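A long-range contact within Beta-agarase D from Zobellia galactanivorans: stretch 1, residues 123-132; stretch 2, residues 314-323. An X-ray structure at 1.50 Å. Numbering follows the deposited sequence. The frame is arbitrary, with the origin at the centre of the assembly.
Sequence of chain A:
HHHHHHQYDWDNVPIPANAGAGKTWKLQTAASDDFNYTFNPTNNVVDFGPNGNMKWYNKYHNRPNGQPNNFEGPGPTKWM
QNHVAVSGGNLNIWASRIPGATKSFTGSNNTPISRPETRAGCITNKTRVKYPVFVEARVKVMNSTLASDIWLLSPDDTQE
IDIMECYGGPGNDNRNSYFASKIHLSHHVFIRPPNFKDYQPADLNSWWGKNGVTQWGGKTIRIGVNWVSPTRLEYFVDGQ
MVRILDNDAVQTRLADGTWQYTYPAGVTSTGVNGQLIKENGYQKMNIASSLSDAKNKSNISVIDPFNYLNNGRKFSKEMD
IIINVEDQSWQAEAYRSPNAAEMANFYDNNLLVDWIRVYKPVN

Stretch 1 (123-132) ITNKTRVKYP
Stretch 2 (314-323) KFSKEMDIII

Antiparallel pairing can lapse across a loop and return as a single bridge, with side chains and water making further contacts between the chains; residues 123-132 and 314-323 of this agarase illustrate the principle. Strands 123-125 and 320-323 run antiparallel, their directions 150° apart and their axes approaching to 4.8 Å, and the two stretches bury 831 Å² in all. Extended backbones (Ile123 -130/158, Ile323 -123/133) set Ile123 opposite Ile323 in a hydrogen-bonded pair, Ile123 N to Ile323 O 2.9 Å and Ile323 N to Ile123 O 3.1 Å. Thr124 faces Ile322 in the next, non-hydrogen-bonded pair, CA to CA 4.6 Å, and Asn125 N donates to Ile321 O at 2.8 Å.

The register then shifts by two. Lys126 (-80/-8) turns the chain outward, and pairing resumes with Val129 and Met319: Val129 N to Met319 O 2.9 Å, Met319 N to Val129 O 2.8 Å. Water 1 bridges the gap, accepting from Ile321 N and donating to the carbonyls of Asn125 and Thr127.

Three residues have the most surface covered by the other stretch: Ile321, Arg128 and Glu318. Ile321 (chi1 m, chi2 t) is buried, its branched side chain well suited to an apolar site: CD1 lies 3.8 Å from Val129 CG1, and CB lies 3.7 Å from Asn125 CB. Arg128, pointing toward the other stretch with chi1 m and chi2 and chi3 t, has the length and charge to span two acids. At the guanidinium edge, its NE meets Asp320 OD1 at 2.9 Å and its NH1 meets Glu318 OE2 at 3.3 Å, both salt bridges. Asp320 takes chi1 m; water 3 also links its OD2 to Arg128 NH2. Glu318 (chi1 p, chi2 t) reaches the arginine through an extended side chain.

Beyond it, the all-t side chain of Lys130 runs past Glu318, CB to CB 4.1 Å, until Lys130 NZ makes a weak hydrogen bond to Ser316 O at 3.2 Å, reinforced by water 5.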

# COMPACT_ATOMS: atom_id res chain seq x y z
N ILE A 123 -10.13 -6.86 2.07
CA ILE A 123 -11.12 -6.28 2.97
C ILE A 123 -11.12 -4.78 2.88
O ILE A 123 -10.11 -4.17 2.52
CB ILE A 123 -10.91 -6.72 4.45
CG1 ILE A 123 -9.67 -6.06 5.04
CG2 ILE A 123 -10.84 -8.24 4.54
CD1 ILE A 123 -9.47 -6.41 6.53
N THR A 124 -12.24 -4.18 3.28
CA THR A 124 -12.41 -2.72 3.35
C THR A 124 -12.94 -2.34 4.74
O THR A 124 -13.86 -2.99 5.25
CB THR A 124 -13.45 -2.29 2.32
OG1 THR A 124 -13.02 -2.69 1.00
CG2 THR A 124 -13.62 -0.79 2.32
N ASN A 125 -12.37 -1.31 5.34
CA ASN A 125 -12.83 -0.76 6.62
C ASN A 125 -14.08 0.08 6.42
O ASN A 125 -14.22 0.78 5.40
CB ASN A 125 -11.67 0.05 7.26
CG ASN A 125 -11.85 0.29 8.75
OD1 ASN A 125 -11.01 -0.11 9.57
ND2 ASN A 125 -12.90 0.97 9.10
N LYS A 126 -15.01 -0.01 7.38
CA LYS A 126 -16.29 0.71 7.23
C LYS A 126 -16.19 2.19 7.58
O LYS A 126 -17.15 2.94 7.37
CB LYS A 126 -17.35 0.04 8.09
CG LYS A 126 -17.59 -1.39 7.65
CD LYS A 126 -18.83 -1.52 6.85
CE LYS A 126 -19.97 -1.95 7.71
NZ LYS A 126 -21.20 -2.01 6.88
N THR A 127 -15.05 2.61 8.12
CA THR A 127 -14.82 3.99 8.51
C THR A 127 -13.74 4.58 7.61
O THR A 127 -12.60 4.09 7.62
CB THR A 127 -14.40 4.10 9.98
OG1 THR A 127 -15.39 3.45 10.80
CG2 THR A 127 -14.26 5.58 10.40
N ARG A 128 -14.10 5.61 6.86
CA ARG A 128 -13.17 6.27 5.94
C ARG A 128 -12.23 7.21 6.66
O ARG A 128 -12.47 7.62 7.79
CB ARG A 128 -13.95 6.99 4.83
CG ARG A 128 -14.65 5.99 3.91
CD ARG A 128 -15.43 6.68 2.81
NE ARG A 128 -16.07 5.70 1.94
CZ ARG A 128 -17.25 5.88 1.36
NH1 ARG A 128 -17.91 7.02 1.56
NH2 ARG A 128 -17.77 4.95 0.57
N VAL A 129 -11.12 7.53 6.00
CA VAL A 129 -10.14 8.44 6.57
C VAL A 129 -9.85 9.61 5.63
O VAL A 129 -9.99 9.49 4.40
CB VAL A 129 -8.83 7.70 6.93
CG1 VAL A 129 -9.09 6.53 7.89
CG2 VAL A 129 -8.08 7.20 5.69
N LYS A 130 -9.45 10.73 6.21
CA LYS A 130 -9.06 11.91 5.42
C LYS A 130 -8.05 12.72 6.23
O LYS A 130 -8.10 12.73 7.47
CB LYS A 130 -10.30 12.77 5.08
CG LYS A 130 -10.02 13.78 3.93
CD LYS A 130 -11.28 14.57 3.57
CE LYS A 130 -11.00 15.50 2.40
NZ LYS A 130 -12.28 16.11 1.93
N TYR A 131 -7.14 13.40 5.54
CA TYR A 131 -6.18 14.25 6.23
C TYR A 131 -6.94 15.23 7.15
O TYR A 131 -8.06 15.66 6.84
CB TYR A 131 -5.29 15.01 5.24
CG TYR A 131 -6.03 16.09 4.50
CD1 TYR A 131 -6.13 17.39 5.03
CD2 TYR A 131 -6.64 15.82 3.27
CE1 TYR A 131 -6.84 18.37 4.38
CE2 TYR A 131 -7.35 16.82 2.60
CZ TYR A 131 -7.44 18.08 3.16
OH TYR A 131 -8.14 19.08 2.51
N PRO A 132 -6.34 15.56 8.31
CA PRO A 132 -5.11 14.99 8.83
C PRO A 132 -5.40 13.67 9.56
O PRO A 132 -6.32 13.60 10.38
CB PRO A 132 -4.62 16.06 9.81
CG PRO A 132 -5.90 16.76 10.27
CD PRO A 132 -6.91 16.59 9.19
N LYS A 314 -3.14 17.59 -5.84
CA LYS A 314 -3.24 17.38 -4.42
C LYS A 314 -4.28 16.31 -4.12
O LYS A 314 -5.16 16.02 -4.94
CB LYS A 314 -3.56 18.70 -3.71
CG LYS A 314 -4.92 19.31 -4.06
CD LYS A 314 -5.14 20.62 -3.28
CE LYS A 314 -4.63 21.82 -4.05
NZ LYS A 314 -4.39 23.00 -3.18
N PHE A 315 -4.16 15.72 -2.94
CA PHE A 315 -5.19 14.84 -2.43
C PHE A 315 -6.34 15.70 -1.94
O PHE A 315 -6.15 16.81 -1.41
CB PHE A 315 -4.62 13.97 -1.31
CG PHE A 315 -3.48 13.09 -1.74
CD1 PHE A 315 -3.70 12.01 -2.61
CD2 PHE A 315 -2.19 13.33 -1.28
CE1 PHE A 315 -2.65 11.19 -3.01
CE2 PHE A 315 -1.11 12.51 -1.68
CZ PHE A 315 -1.36 11.42 -2.56
N SER A 316 -7.55 15.22 -2.12
CA SER A 316 -8.71 16.02 -1.75
C SER A 316 -9.89 15.17 -1.31
O SER A 316 -10.93 15.73 -0.95
CB SER A 316 -9.11 16.92 -2.92
OG SER A 316 -9.47 16.17 -4.06
N LYS A 317 -9.75 13.85 -1.36
CA LYS A 317 -10.90 12.97 -1.13
C LYS A 317 -10.67 12.00 0.03
O LYS A 317 -9.57 11.44 0.18
CB LYS A 317 -11.23 12.18 -2.39
CG LYS A 317 -11.75 13.09 -3.52
CD LYS A 317 -11.78 12.40 -4.88
CE LYS A 317 -12.40 13.31 -5.94
NZ LYS A 317 -12.35 12.70 -7.30
N GLU A 318 -11.71 11.81 0.85
CA GLU A 318 -11.69 10.74 1.85
C GLU A 318 -11.46 9.38 1.17
O GLU A 318 -11.82 9.16 -0.00
CB GLU A 318 -12.96 10.70 2.72
CG GLU A 318 -14.20 10.30 1.95
CD GLU A 318 -15.44 10.16 2.82
OE1 GLU A 318 -15.34 10.31 4.06
OE2 GLU A 318 -16.51 9.88 2.23
N MET A 319 -10.87 8.47 1.94
CA MET A 319 -10.42 7.19 1.41
C MET A 319 -10.85 6.00 2.26
O MET A 319 -10.98 6.11 3.48
CB MET A 319 -8.89 7.20 1.27
CG MET A 319 -8.41 8.24 0.28
SD MET A 319 -6.63 8.09 0.03
CE MET A 319 -6.39 9.57 -0.98
N ASP A 320 -11.11 4.88 1.60
CA ASP A 320 -11.32 3.60 2.26
C ASP A 320 -9.99 2.96 2.63
O ASP A 320 -9.06 2.95 1.82
CB ASP A 320 -12.05 2.63 1.33
CG ASP A 320 -13.42 3.14 0.91
OD1 ASP A 320 -14.19 3.54 1.82
OD2 ASP A 320 -13.73 3.13 -0.29
N ILE A 321 -9.93 2.38 3.83
CA ILE A 321 -8.78 1.55 4.22
C ILE A 321 -9.00 0.14 3.67
O ILE A 321 -10.05 -0.47 3.95
CB ILE A 321 -8.61 1.44 5.75
CG1 ILE A 321 -8.47 2.81 6.39
CG2 ILE A 321 -7.39 0.56 6.08
CD1 ILE A 321 -8.71 2.79 7.91
N ILE A 322 -8.04 -0.34 2.90
CA ILE A 322 -8.09 -1.66 2.29
C ILE A 322 -6.85 -2.46 2.70
O ILE A 322 -5.73 -1.94 2.73
CB ILE A 322 -8.15 -1.56 0.75
CG1 ILE A 322 -9.42 -0.76 0.33
CG2 ILE A 322 -8.11 -2.94 0.12
CD1 ILE A 322 -9.51 -0.42 -1.14
N ILE A 323 -7.07 -3.72 3.07
CA ILE A 323 -5.95 -4.62 3.31
C ILE A 323 -6.16 -5.80 2.40
O ILE A 323 -7.26 -6.34 2.32
CB ILE A 323 -5.86 -5.07 4.79
CG1 ILE A 323 -5.70 -3.84 5.68
CG2 ILE A 323 -4.68 -6.05 4.95
CD1 ILE A 323 -5.73 -4.17 7.17
O HOH W 1 -12.32 2.74 5.29
O HOH W 2 -15.67 2.42 3.80
O HOH W 3 -16.35 2.60 -0.47
O HOH W 4 -13.79 13.86 1.07
O HOH W 5 -11.99 18.18 0.05